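Local coordinates for protein beta-N-acetylhexosaminidase (Bacteroides fragilis, PDB 4PYS) that probably hydrolyses the glycosidic bond of terminal, non-reducing beta-linked N-acetylhexosamine residues in glycans, at residues T266-F269 and L270-L274; A102-S105 and L106-W109. One frame throughout, in Å; residues are numbered along the deposited sequence.

Contact 1: residues T266-F269 and L270-L274; sequences TLIF and LKNVL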
loop_
_atom_site.group_PDB
_atom_site.type_symbol
_atom_site.label_atom_id
_atom_site.label_comp_id
_atom_site.label_asym_id
_atom_site.label_seq_id
_atom_site.Cartn_x
_atom_site.Cartn_y
_atom_site.Cartn_z
ATOM N N THR A 266 27.446 -6.684 -10.231
ATOM C CA THR A 266 26.228 -6.784 -9.432
ATOM C C THR A 266 25.481 -5.452 -9.409
ATOM O O THR A 266 24.277 -5.408 -9.643
ATOM C CB THR A 266 26.510 -7.258 -7.997
ATOM O OG1 THR A 266 27.007 -8.602 -8.024
ATOM C CG2 THR A 266 25.236 -7.226 -7.169
ATOM N N LEU A 267 26.200 -4.368 -9.140
ATOM C CA LEU A 267 25.586 -3.040 -9.164
ATOM C C LEU A 267 24.992 -2.734 -10.535
ATOM O O LEU A 267 23.853 -2.282 -10.638
ATOM C CB LEU A 267 26.591 -1.957 -8.758
ATOM C CG LEU A 267 26.527 -1.567 -7.279
ATOM C CD1 LEU A 267 27.023 -2.705 -6.395
ATOM C CD2 LEU A 267 27.303 -0.286 -7.004
ATOM N N ILE A 268 25.769 -2.996 -11.584
ATOM C CA ILE A 268 25.294 -2.822 -12.951
ATOM C C ILE A 268 24.047 -3.670 -13.235
ATOM O O ILE A 268 23.090 -3.188 -13.846
ATOM C CB ILE A 268 26.424 -3.112 -13.970
ATOM C CG1 ILE A 268 27.480 -2.003 -13.908
ATOM C CG2 ILE A 268 25.872 -3.232 -15.379
ATOM C CD1 ILE A 268 28.849 -2.423 -14.393
ATOM N N PHE A 269 24.054 -4.917 -12.773
ATOM C CA PHE A 269 22.892 -5.790 -12.894
ATOM C C PHE A 269 21.670 -5.153 -12.243
ATOM O O PHE A 269 20.593 -5.082 -12.839
ATOM C CB PHE A 269 23.178 -7.141 -12.226
ATOM C CG PHE A 269 22.056 -8.152 -12.357
ATOM C CD1 PHE A 269 20.956 -8.115 -11.509
ATOM C CD2 PHE A 269 22.127 -9.167 -13.306
ATOM C CE1 PHE A 269 19.934 -9.048 -11.624
ATOM C CE2 PHE A 269 21.112 -10.111 -13.421
ATOM C CZ PHE A 269 20.015 -10.050 -12.586
ATOM N N LEU A 270 21.840 -4.699 -11.009
ATOM C CA LEU A 270 20.711 -4.174 -10.253
ATOM C C LEU A 270 20.215 -2.851 -10.847
ATOM O O LEU A 270 19.013 -2.574 -10.852
ATOM C CB LEU A 270 21.076 -4.053 -8.774
ATOM C CG LEU A 270 21.273 -5.416 -8.100
ATOM C CD1 LEU A 270 21.824 -5.277 -6.701
ATOM C CD2 LEU A 270 19.968 -6.192 -8.070
ATOM N N LYS A 271 21.138 -2.052 -11.372
ATOM C CA LYS A 271 20.757 -0.837 -12.086
ATOM C C LYS A 271 19.931 -1.168 -13.334
ATOM O O LYS A 271 18.914 -0.523 -13.599
ATOM C CB LYS A 271 21.991 -0.011 -12.455
ATOM C CG LYS A 271 22.605 0.720 -11.263
ATOM C CD LYS A 271 23.862 1.483 -11.666
ATOM C CE LYS A 271 24.430 2.288 -10.497
ATOM N NZ LYS A 271 25.799 2.836 -10.786
ATOM N N ASN A 272 20.364 -2.176 -14.089
ATOM C CA ASN A 272 19.604 -2.631 -15.252
ATOM C C ASN A 272 18.193 -3.072 -14.861
ATOM O O ASN A 272 17.225 -2.798 -15.577
ATOM C CB ASN A 272 20.347 -3.756 -15.980
ATOM C CG ASN A 272 21.627 -3.271 -16.655
ATOM O OD1 ASN A 272 21.782 -2.081 -16.930
ATOM N ND2 ASN A 272 22.549 -4.192 -16.920
ATOM N N VAL A 273 18.079 -3.748 -13.721
ATOM C CA VAL A 273 16.768 -4.155 -13.215
ATOM C C VAL A 273 15.916 -2.924 -12.899
ATOM O O VAL A 273 14.748 -2.854 -13.271
ATOM C CB VAL A 273 16.878 -5.044 -11.957
ATOM C CG1 VAL A 273 15.504 -5.237 -11.313
ATOM C CG2 VAL A 273 17.486 -6.387 -12.306
ATOM N N LEU A 274 16.505 -1.947 -12.224
ATOM C CA LEU A 274 15.758 -0.744 -11.868
ATOM C C LEU A 274 15.365 0.073 -13.103
ATOM O O LEU A 274 14.343 0.770 -13.092
ATOM C CB LEU A 274 16.547 0.116 -10.878
ATOM C CG LEU A 274 16.682 -0.457 -9.468
ATOM C CD1 LEU A 274 17.337 0.546 -8.578
ATOM C CD2 LEU A 274 15.328 -0.811 -8.896
#

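Contact 2: residues A102-S105 and L106-W109; sequences AIQS and LRQW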
loop_
_atom_site.group_PDB
_atom_site.type_symbol
_atom_site.label_atom_id
_atom_site.label_comp_id
_atom_site.label_asym_id
_atom_site.label_seq_id
_atom_site.Cartn_x
_atom_site.Cartn_y
_atom_site.Cartn_z
ATOM N N ALA A 102 -14.635 10.983 -3.721
ATOM C CA ALA A 102 -16.068 11.308 -3.708
ATOM C C ALA A 102 -16.904 10.126 -4.188
ATOM O O ALA A 102 -17.966 9.840 -3.636
ATOM C CB ALA A 102 -16.360 12.559 -4.562
ATOM N N ILE A 103 -16.432 9.443 -5.232
ATOM C CA ILE A 103 -17.128 8.267 -5.735
ATOM C C ILE A 103 -17.171 7.181 -4.674
ATOM O O ILE A 103 -18.196 6.536 -4.502
ATOM C CB ILE A 103 -16.469 7.730 -7.036
ATOM C CG1 ILE A 103 -16.815 8.663 -8.205
ATOM C CG2 ILE A 103 -16.936 6.309 -7.371
ATOM C CD1 ILE A 103 -15.932 8.452 -9.440
ATOM N N GLN A 104 -16.076 6.989 -3.946
ATOM C CA GLN A 104 -16.074 5.978 -2.890
ATOM C C GLN A 104 -17.088 6.341 -1.799
ATOM O O GLN A 104 -17.753 5.470 -1.247
ATOM C CB GLN A 104 -14.676 5.818 -2.274
ATOM C CG GLN A 104 -13.610 5.296 -3.227
ATOM C CD GLN A 104 -13.866 3.866 -3.693
ATOM O OE1 GLN A 104 -14.858 3.228 -3.312
ATOM N NE2 GLN A 104 -12.957 3.353 -4.514
ATOM N N SER A 105 -17.213 7.626 -1.482
ATOM C CA SER A 105 -18.229 8.033 -0.509
ATOM C C SER A 105 -19.659 7.832 -1.032
ATOM O O SER A 105 -20.534 7.384 -0.285
ATOM C CB SER A 105 -18.010 9.481 -0.049
ATOM O OG SER A 105 -16.842 9.569 0.752
ATOM N N LEU A 106 -19.897 8.162 -2.299
ATOM C CA LEU A 106 -21.223 7.970 -2.891
ATOM C C LEU A 106 -21.619 6.494 -2.857
ATOM O O LEU A 106 -22.787 6.161 -2.633
ATOM C CB LEU A 106 -21.267 8.498 -4.334
ATOM C CG LEU A 106 -21.301 10.018 -4.511
ATOM C CD1 LEU A 106 -21.151 10.393 -5.987
ATOM C CD2 LEU A 106 -22.597 10.592 -3.948
ATOM N N ARG A 107 -20.650 5.604 -3.079
ATOM C CA ARG A 107 -20.909 4.161 -3.005
ATOM C C ARG A 107 -21.536 3.772 -1.677
ATOM O O ARG A 107 -22.478 2.977 -1.632
ATOM C CB ARG A 107 -19.602 3.379 -3.112
ATOM C CG ARG A 107 -19.045 3.208 -4.488
ATOM C CD ARG A 107 -17.745 2.405 -4.388
ATOM N NE ARG A 107 -17.962 0.971 -4.177
ATOM C CZ ARG A 107 -16.971 0.106 -3.956
ATOM N NH1 ARG A 107 -15.720 0.543 -3.901
ATOM N NH2 ARG A 107 -17.228 -1.186 -3.799
ATOM N N GLN A 108 -20.987 4.320 -0.591
ATOM C CA GLN A 108 -21.458 3.999 0.751
ATOM C C GLN A 108 -22.656 4.832 1.185
ATOM O O GLN A 108 -23.370 4.451 2.110
ATOM C CB GLN A 108 -20.321 4.164 1.762
ATOM C CG GLN A 108 -19.228 3.133 1.563
ATOM C CD GLN A 108 -18.158 3.189 2.630
ATOM O OE1 GLN A 108 -18.446 3.412 3.808
ATOM N NE2 GLN A 108 -16.915 2.983 2.224
ATOM N N TRP A 109 -22.881 5.962 0.524
ATOM C CA TRP A 109 -23.958 6.854 0.916
ATOM C C TRP A 109 -25.298 6.415 0.311
ATOM O O TRP A 109 -26.354 6.697 0.864
ATOM C CB TRP A 109 -23.615 8.304 0.531
ATOM C CG TRP A 109 -24.514 9.320 1.170
ATOM C CD1 TRP A 109 -25.445 10.106 0.548
ATOM C CD2 TRP A 109 -24.562 9.662 2.562
ATOM N NE1 TRP A 109 -26.072 10.912 1.472
ATOM C CE2 TRP A 109 -25.552 10.652 2.716
ATOM C CE3 TRP A 109 -23.867 9.220 3.695
ATOM C CZ2 TRP A 109 -25.863 11.214 3.967
ATOM C CZ3 TRP A 109 -24.174 9.776 4.930
ATOM C CH2 TRP A 109 -25.162 10.759 5.057
HETATM O O HOH W 1 -16.544 3.013 -0.801
#

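Contact 1: residues T266-F269 and L270-L274
Lys-271 N donates to Leu-267 O over 2.8 Å, and Leu-270 N reaches Thr-266 O in the same way. Asn-272 N to Ile-268 O and Val-273 N to Phe-269 O complete four successive i to i+4 bonds, all four fairly straight. Two polar side chains of this stretch bond outside it. Thr-266 OG1 bonds to Leu-240 O. Asn-272 ND2 bonds to the hydroxyl of Tyr-181; it also passes 3.3 Å from Ile-268 O, but at an angle too poor for a bond, and it lies beside Ile-268 CG2.

These bonds belong to the helix 264-280 of the family 20 catalytic domain, a TIM-barrel-type fold. The N-terminal part of this helix runs near the zinc site of Cys-242, Cys-260, Cys-301 and Cys-304; the nearest side-chain atom of Thr-266 is about 7 Å from the zinc ion.

Apolar groups fill the buried side. Phe-269 has CG anti to the backbone N (chi1 -177°), which carries the ring along the helix toward the following turn, where its CE1 meets Val-273 CG2 at 3.7 Å. The methyl approaches the ring obliquely. Leu-270 CD2 touches CD1 of the same ring at 4.1 Å. An aromatic suits this place because Tyr-181 stacks on it and Tyr-237 meets it with the planes inclined at about 60°.

Leu-270 lies side by side with Thr-266, its CD1 4.0 Å from Thr-266 CG2; the threonine thus offers a methyl to the leucine while its hydroxyl serves Leu-240. Both Leu-267 and Leu-270 pack on Phe-323 of helix 316-333. Lys-271 suits the more exposed flank: its aliphatic CG passes 3.3 Å from Leu-267 O, and the extended chain runs back toward the N-terminal end of the helix.

Contact 2: residues A102-S105 and L106-W109
Gln-104 OE1 is gripped twice: Arg-107 NH1 donates to it over 2.9 Å, and a water donates to it over 3.0 Å. The arginine N-H comes in the carbonyl plane on a lone pair, while the oxygen stands at the edge of the guanidinium, 18° out of its plane. The two flat groups are turned 48° against each other. Gln-104 bends at chi2 and Arg-107 at chi3 (77°), and, as the two side chains run side by side from positions three residues apart, these bends bring their polar ends together.

The same water donates to Gln-104 O over 2.8 Å and accepts from Gln-108 NE2, while Gln-108 OE1 accepts from Met-12 N; the water thereby joins a backbone carbonyl to two glutamine side chains. That carbonyl receives only a weak bond from Gln-108 N, at 3.5 Å, so the water supplements a stretched helical link. Gln-104 NE2 goes on to Ser-157 and Arg-107 NH2 to Gln-487; long side chains with several polar atoms suit such a buried, branching network.

All this happens in the last turns of helix 96-109, which packs against the mixed sheet that includes strands 80-84 and 117-126, in the family 20 domain 2. Leu-106 N to Ala-102 O and Arg-107 N to Ile-103 O are regular i to i+4 bonds. Toward the C-terminal end the ladder weakens: Ser-105 O receives weak bonds from Gln-108 N and from Trp-109 N.

Ala-102 and Leu-106 give the helix an apolar side against Ile-82 of strand 80-84, the small alanine also touching Tyr-80. Leu-106 CG rests 3.5 Å from Ala-102 O. Trp-109 brings CB against Ser-105 O at 3.3 Å, but its indole turns away to Phe-119 and Val-122, with NE1 bonded to Pro-120 O.

From the N terminus the chain first reaches contact 2, at the end of helix 96-109, and only later contact 1, in helix 264-280. Each is local to one helix, with no residues between its segments, so neither closes a loop; they lie in series, without nesting or crossing. Their centres are 43 Å apart, on opposite sides of the chain's centre. Contact 2 belongs to the N-terminal domain, where its helix packs on strands 80-84 and 117-126 and, through Ser-157 and Gln-487, reaches later parts of the chain. Contact 1 belongs to the catalytic domain, where its helix meets helix 316-333 and the neighbourhood of the zinc.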